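Long-range contacts in periplasmic binding protein (Veillonella parvula, PDB 4OVK), which probably binds a solute in the cell envelope and delivers it to an ABC transporter, as periplasmic binding proteins of this family do: residues Ser237-Ile242 against Arg277-Asn282; Ile233-Asn238 against Tyr269-Gly274. All blocks are in the same frame, centred on the assembly; numbering follows the deposited sequence.

Both contacts start from the same stretch of chain: Ser237 and Asn238 belong to each, and the two centres lie 7 Å apart. Contact 2 is the buried one, a parallel pairing of strand 233-236 with strand 268-270 whose backbones are joined by N-H...O=C bonds, with mainly apolar side chains on the faces. Contact 1 continues from the C-terminal ends of these strands into the loops that follow them, is only partly buried, and depends on charged and aromatic side chains rather than on strand pairing. Lys270 ties the two together, because its NZ bonds to Ser237 O within contact 2 and also to Ile242 O in the loop of contact 1.

Contact 1 of 2, residues Ser237-Ile242 against Arg277-Asn282; sequences SNFDSI and RWDAPN
The CA atoms of Ser237 and Asp279 lie 6.4 Å apart and those of Asn238 and Arg277 6.5 Å, with neither segment in a regular helix or strand. These loops follow parallel strands 233-236 and 268-270 of an alpha/beta sheet, beyond its C-terminal end, which in periplasmic binding proteins commonly faces the cleft between the lobes. One hydrogen bond joins them: Asn238 N donates to Asp279 OD2 at 3.1 Å, on the syn side but 34° out of the carboxylate plane. The other oxygen, Asp279 OD1, lies 3.4 Å from Ser237 CA and is bonded to the hydroxyl of Tyr183, so each carboxylate oxygen has a partner, which should restrain rotation of the group. Ser237 OG accepts from Phe239 N at 3.0 Å, an ST turn that orients the backbone leading to the aromatic ring, and also pairs with Gln185 O. Arg277 runs extended from CG to NE and lays its guanidinium over one face of Phe239, a cation-pi contact with Arg277 CZ 4.0 Å from the ring centroid. The planes are tilted by 36°, and the group is offset toward the rim: the closest approach is Arg277 NH1 to Phe239 CE2, 3.2 Å.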
loop_
_atom_site.group_PDB
_atom_site.type_symbol
_atom_site.label_atom_id
_atom_site.label_comp_id
_atom_site.label_asym_id
_atom_site.label_seq_id
_atom_site.Cartn_x
_atom_site.Cartn_y
_atom_site.Cartn_z
ATOM N N SER A 237 -8.758 8.655 2.909
ATOM C CA SER A 237 -7.775 7.623 3.168
ATOM C C SER A 237 -8.268 6.552 4.154
ATOM O O SER A 237 -9.299 6.718 4.803
ATOM C CB SER A 237 -6.485 8.258 3.695
ATOM O OG SER A 237 -6.484 8.276 5.103
ATOM N N ASN A 238 -7.495 5.468 4.268
ATOM C CA ASN A 238 -7.733 4.399 5.262
ATOM C C ASN A 238 -6.917 4.556 6.541
ATOM O O ASN A 238 -6.873 3.639 7.377
ATOM C CB ASN A 238 -7.461 3.021 4.645
ATOM C CG ASN A 238 -8.532 2.617 3.653
ATOM O OD1 ASN A 238 -8.342 2.710 2.451
ATOM N ND2 ASN A 238 -9.672 2.196 4.159
ATOM N N PHE A 239 -6.288 5.714 6.723
ATOM C CA PHE A 239 -5.606 6.018 7.996
ATOM C C PHE A 239 -6.584 6.328 9.129
ATOM O O PHE A 239 -6.186 6.418 10.292
ATOM C CB PHE A 239 -4.659 7.212 7.825
ATOM C CG PHE A 239 -3.385 6.887 7.104
ATOM C CD1 PHE A 239 -3.308 6.971 5.722
ATOM C CD2 PHE A 239 -2.238 6.530 7.821
ATOM C CE1 PHE A 239 -2.121 6.684 5.059
ATOM C CE2 PHE A 239 -1.052 6.246 7.161
ATOM C CZ PHE A 239 -0.992 6.321 5.780
ATOM N N ASP A 240 -7.859 6.488 8.788
ATOM C CA ASP A 240 -8.858 7.051 9.676
ATOM C C ASP A 240 -10.200 6.416 9.344
ATOM O O ASP A 240 -10.397 5.935 8.222
ATOM C CB ASP A 240 -8.925 8.560 9.408
ATOM C CG ASP A 240 -9.790 9.286 10.390
ATOM O OD1 ASP A 240 -9.283 9.648 11.465
ATOM O OD2 ASP A 240 -10.988 9.483 10.092
ATOM N N SER A 241 -11.136 6.447 10.291
ATOM C CA SER A 241 -12.470 5.868 10.071
ATOM C C SER A 241 -13.374 6.693 9.152
ATOM O O SER A 241 -14.458 6.241 8.827
ATOM C CB SER A 241 -13.203 5.699 11.410
ATOM O OG SER A 241 -13.693 6.961 11.897
ATOM N N ILE A 242 -12.954 7.893 8.754
ATOM C CA ILE A 242 -13.821 8.798 8.003
ATOM C C ILE A 242 -14.414 8.121 6.756
ATOM O O ILE A 242 -13.726 7.415 6.016
ATOM C CB ILE A 242 -13.098 10.117 7.663
ATOM C CG1 ILE A 242 -14.072 11.154 7.087
ATOM C CG2 ILE A 242 -11.929 9.871 6.722
ATOM C CD1 ILE A 242 -13.433 12.511 6.872
ATOM N N ARG A 277 -3.435 -1.305 2.980
ATOM C CA ARG A 277 -4.081 -0.120 2.416
ATOM C C ARG A 277 -3.375 0.307 1.119
ATOM O O ARG A 277 -2.185 0.055 0.909
ATOM C CB ARG A 277 -4.223 1.013 3.421
ATOM C CG ARG A 277 -2.930 1.601 3.889
ATOM C CD ARG A 277 -3.146 2.487 5.110
ATOM N NE ARG A 277 -1.846 2.881 5.621
ATOM C CZ ARG A 277 -1.423 2.756 6.877
ATOM N NH1 ARG A 277 -0.196 3.149 7.179
ATOM N NH2 ARG A 277 -2.205 2.265 7.836
ATOM N N TRP A 278 -4.162 0.894 0.234
ATOM C CA TRP A 278 -3.710 1.256 -1.092
ATOM C C TRP A 278 -3.256 2.709 -1.165
ATOM O O TRP A 278 -2.913 3.188 -2.242
ATOM C CB TRP A 278 -4.842 0.986 -2.092
ATOM C CG TRP A 278 -5.078 -0.456 -2.400
ATOM C CD1 TRP A 278 -4.490 -1.546 -1.796
ATOM C CD2 TRP A 278 -5.990 -0.985 -3.373
ATOM N NE1 TRP A 278 -4.978 -2.710 -2.352
ATOM C CE2 TRP A 278 -5.894 -2.391 -3.323
ATOM C CE3 TRP A 278 -6.875 -0.401 -4.299
ATOM C CZ2 TRP A 278 -6.650 -3.224 -4.152
ATOM C CZ3 TRP A 278 -7.628 -1.240 -5.125
ATOM C CH2 TRP A 278 -7.504 -2.630 -5.044
ATOM N N ASP A 279 -3.216 3.372 -0.003
ATOM C CA ASP A 279 -2.910 4.800 0.133
ATOM C C ASP A 279 -1.442 5.133 -0.106
ATOM O O ASP A 279 -1.121 6.302 -0.301
ATOM C CB ASP A 279 -3.281 5.299 1.539
ATOM C CG ASP A 279 -4.774 5.105 1.875
ATOM O OD1 ASP A 279 -5.642 5.760 1.269
ATOM O OD2 ASP A 279 -5.074 4.290 2.759
ATOM N N ALA A 280 -0.567 4.122 -0.053
ATOM C CA ALA A 280 0.856 4.282 -0.333
ATOM C C ALA A 280 1.377 3.052 -1.094
ATOM O O ALA A 280 0.669 2.051 -1.222
ATOM C CB ALA A 280 1.632 4.478 0.966
ATOM N N PRO A 281 2.620 3.115 -1.599
ATOM C CA PRO A 281 3.112 2.001 -2.415
ATOM C C PRO A 281 3.034 0.626 -1.737
ATOM O O PRO A 281 3.399 0.469 -0.564
ATOM C CB PRO A 281 4.565 2.392 -2.710
ATOM C CG PRO A 281 4.593 3.879 -2.578
ATOM C CD PRO A 281 3.615 4.198 -1.492
ATOM N N ASN A 282 2.567 -0.350 -2.525
ATOM C CA ASN A 282 2.353 -1.742 -2.106
ATOM C C ASN A 282 2.203 -2.669 -3.335
ATOM O O ASN A 282 2.227 -2.218 -4.474
ATOM C CB ASN A 282 1.108 -1.834 -1.208
ATOM C CG ASN A 282 -0.173 -1.718 -1.977
ATOM O OD1 ASN A 282 -0.762 -2.730 -2.343
ATOM N ND2 ASN A 282 -0.613 -0.478 -2.249
#

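Contact 2 of 2, residues Ile233-Asn238 against Tyr269-Gly274; sequences IIILSN and YKAPMG
Lys270 leaves strand 268-270 with CG anti to the backbone N (chi1 -176°), and a bend at chi2 (73°) turns CD back toward the neighbouring strand, where it lies 4.0 Å from Leu236 CB. The rest of the chain brings Lys270 NZ to 2.7 Å from Ser237 O, a hydrogen bond whose donor is tilted 21° from the carbonyl plane. Asp240 O and Ile242 O also accept from this ammonium, so three carbonyls of the loop after strand 233-236 converge on one buried charge. An alanine here would probably leave those three carbonyls without their shared donor and open a gap beside Leu236 CB. The backbones pair in parallel: Tyr269 N donates to Ile234 O, Leu236 N to Tyr269 O at 2.7 Å, and Ala271 N to Leu236 O at 2.9 Å. Side chains alternate between the two faces. Leu236 and Lys270 share one; Ile235 and Tyr269 point to the other, and just beyond the strand Ala271 CB meets Ile235 CG2 at 4.0 Å. Ile233 presents CG2 to the edge of the Tyr269 ring, near its plane and 4.1 Å from Tyr269 CD2. Trp291 and Leu295 of helix 285-296 also pack against Tyr269. Within the four-stranded parallel sheet, strand 233-236 is internal, between 180-184 and 268-270, and strand 268-270 is outermost. The order 2-1-3-4, with helices between successive strands, is that of a Rossmann-like alpha/beta domain, consistent with a lobe of a periplasmic binding protein.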
loop_
_atom_site.group_PDB
_atom_site.type_symbol
_atom_site.label_atom_id
_atom_site.label_comp_id
_atom_site.label_asym_id
_atom_site.label_seq_id
_atom_site.Cartn_x
_atom_site.Cartn_y
_atom_site.Cartn_z
ATOM N N ILE A 233 -13.528 16.178 -6.723
ATOM C CA ILE A 233 -13.486 14.801 -6.227
ATOM C C ILE A 233 -12.707 14.798 -4.913
ATOM O O ILE A 233 -11.702 15.501 -4.795
ATOM C CB ILE A 233 -12.791 13.866 -7.246
ATOM C CG1 ILE A 233 -13.612 13.765 -8.535
ATOM C CG2 ILE A 233 -12.590 12.464 -6.672
ATOM C CD1 ILE A 233 -12.883 13.093 -9.685
ATOM N N ILE A 234 -13.194 14.045 -3.928
ATOM C CA ILE A 234 -12.483 13.875 -2.649
ATOM C C ILE A 234 -12.298 12.378 -2.436
ATOM O O ILE A 234 -13.257 11.614 -2.550
ATOM C CB ILE A 234 -13.271 14.473 -1.458
ATOM C CG1 ILE A 234 -13.419 15.996 -1.609
ATOM C CG2 ILE A 234 -12.583 14.139 -0.129
ATOM C CD1 ILE A 234 -14.460 16.611 -0.679
ATOM N N ILE A 235 -11.058 11.965 -2.180
ATOM C CA ILE A 235 -10.750 10.598 -1.819
ATOM C C ILE A 235 -10.393 10.607 -0.335
ATOM O O ILE A 235 -9.623 11.460 0.112
ATOM C CB ILE A 235 -9.586 10.044 -2.661
ATOM C CG1 ILE A 235 -9.972 10.055 -4.156
ATOM C CG2 ILE A 235 -9.187 8.656 -2.191
ATOM C CD1 ILE A 235 -8.808 9.795 -5.051
ATOM N N LEU A 236 -10.983 9.684 0.419
ATOM C CA LEU A 236 -10.755 9.572 1.857
ATOM C C LEU A 236 -9.794 8.423 2.104
ATOM O O LEU A 236 -9.998 7.336 1.597
ATOM C CB LEU A 236 -12.071 9.300 2.593
ATOM C CG LEU A 236 -13.233 10.266 2.349
ATOM C CD1 LEU A 236 -14.499 9.758 3.011
ATOM C CD2 LEU A 236 -12.910 11.660 2.844
ATOM N N SER A 237 -8.758 8.655 2.909
ATOM C CA SER A 237 -7.775 7.623 3.168
ATOM C C SER A 237 -8.268 6.552 4.154
ATOM O O SER A 237 -9.299 6.718 4.803
ATOM C CB SER A 237 -6.485 8.258 3.695
ATOM O OG SER A 237 -6.484 8.276 5.103
ATOM N N ASN A 238 -7.495 5.468 4.268
ATOM C CA ASN A 238 -7.733 4.399 5.262
ATOM C C ASN A 238 -6.917 4.556 6.541
ATOM O O ASN A 238 -6.873 3.639 7.377
ATOM C CB ASN A 238 -7.461 3.021 4.645
ATOM C CG ASN A 238 -8.532 2.617 3.653
ATOM O OD1 ASN A 238 -8.342 2.710 2.451
ATOM N ND2 ASN A 238 -9.672 2.196 4.159
ATOM N N TYR A 269 -15.270 9.691 -2.006
ATOM C CA TYR A 269 -15.025 8.256 -2.108
ATOM C C TYR A 269 -13.998 7.778 -1.094
ATOM O O TYR A 269 -12.914 8.357 -0.998
ATOM C CB TYR A 269 -14.485 7.931 -3.484
ATOM C CG TYR A 269 -15.372 8.377 -4.629
ATOM C CD1 TYR A 269 -16.547 7.709 -4.919
ATOM C CD2 TYR A 269 -15.024 9.471 -5.419
ATOM C CE1 TYR A 269 -17.355 8.115 -5.984
ATOM C CE2 TYR A 269 -15.808 9.871 -6.477
ATOM C CZ TYR A 269 -16.981 9.194 -6.754
ATOM O OH TYR A 269 -17.770 9.602 -7.820
ATOM N N LYS A 270 -14.326 6.705 -0.376
ATOM C CA LYS A 270 -13.344 6.016 0.472
ATOM C C LYS A 270 -12.382 5.148 -0.351
ATOM O O LYS A 270 -12.801 4.284 -1.139
ATOM C CB LYS A 270 -14.069 5.153 1.496
ATOM C CG LYS A 270 -13.192 4.446 2.526
ATOM C CD LYS A 270 -12.632 5.412 3.545
ATOM C CE LYS A 270 -12.269 4.704 4.834
ATOM N NZ LYS A 270 -11.609 5.610 5.799
ATOM N N ALA A 271 -11.085 5.355 -0.159
ATOM C CA ALA A 271 -10.098 4.570 -0.891
ATOM C C ALA A 271 -10.254 3.081 -0.586
ATOM O O ALA A 271 -10.497 2.701 0.563
ATOM C CB ALA A 271 -8.691 5.007 -0.539
ATOM N N PRO A 272 -10.093 2.234 -1.602
ATOM C CA PRO A 272 -10.110 0.796 -1.348
ATOM C C PRO A 272 -8.941 0.312 -0.493
ATOM O O PRO A 272 -7.923 1.014 -0.328
ATOM C CB PRO A 272 -10.008 0.185 -2.743
ATOM C CG PRO A 272 -10.366 1.268 -3.671
ATOM C CD PRO A 272 -9.895 2.528 -3.029
HETATM N N MSE A 273 -9.108 -0.884 0.048
HETATM C CA MSE A 273 -8.043 -1.578 0.758
HETATM C C MSE A 273 -8.134 -3.052 0.467
HETATM O O MSE A 273 -9.163 -3.667 0.693
HETATM C CB MSE A 273 -8.190 -1.291 2.240
HETATM C CG MSE A 273 -7.282 -2.209 3.046
HETATM SE SE MSE A 273 -7.130 -1.440 4.829
HETATM C CE MSE A 273 -8.615 -2.480 5.573
ATOM N N GLY A 274 -7.038 -3.616 -0.033
ATOM C CA GLY A 274 -6.925 -5.028 -0.295
ATOM C C GLY A 274 -6.151 -5.654 0.849
ATOM O O GLY A 274 -6.578 -5.559 1.995
#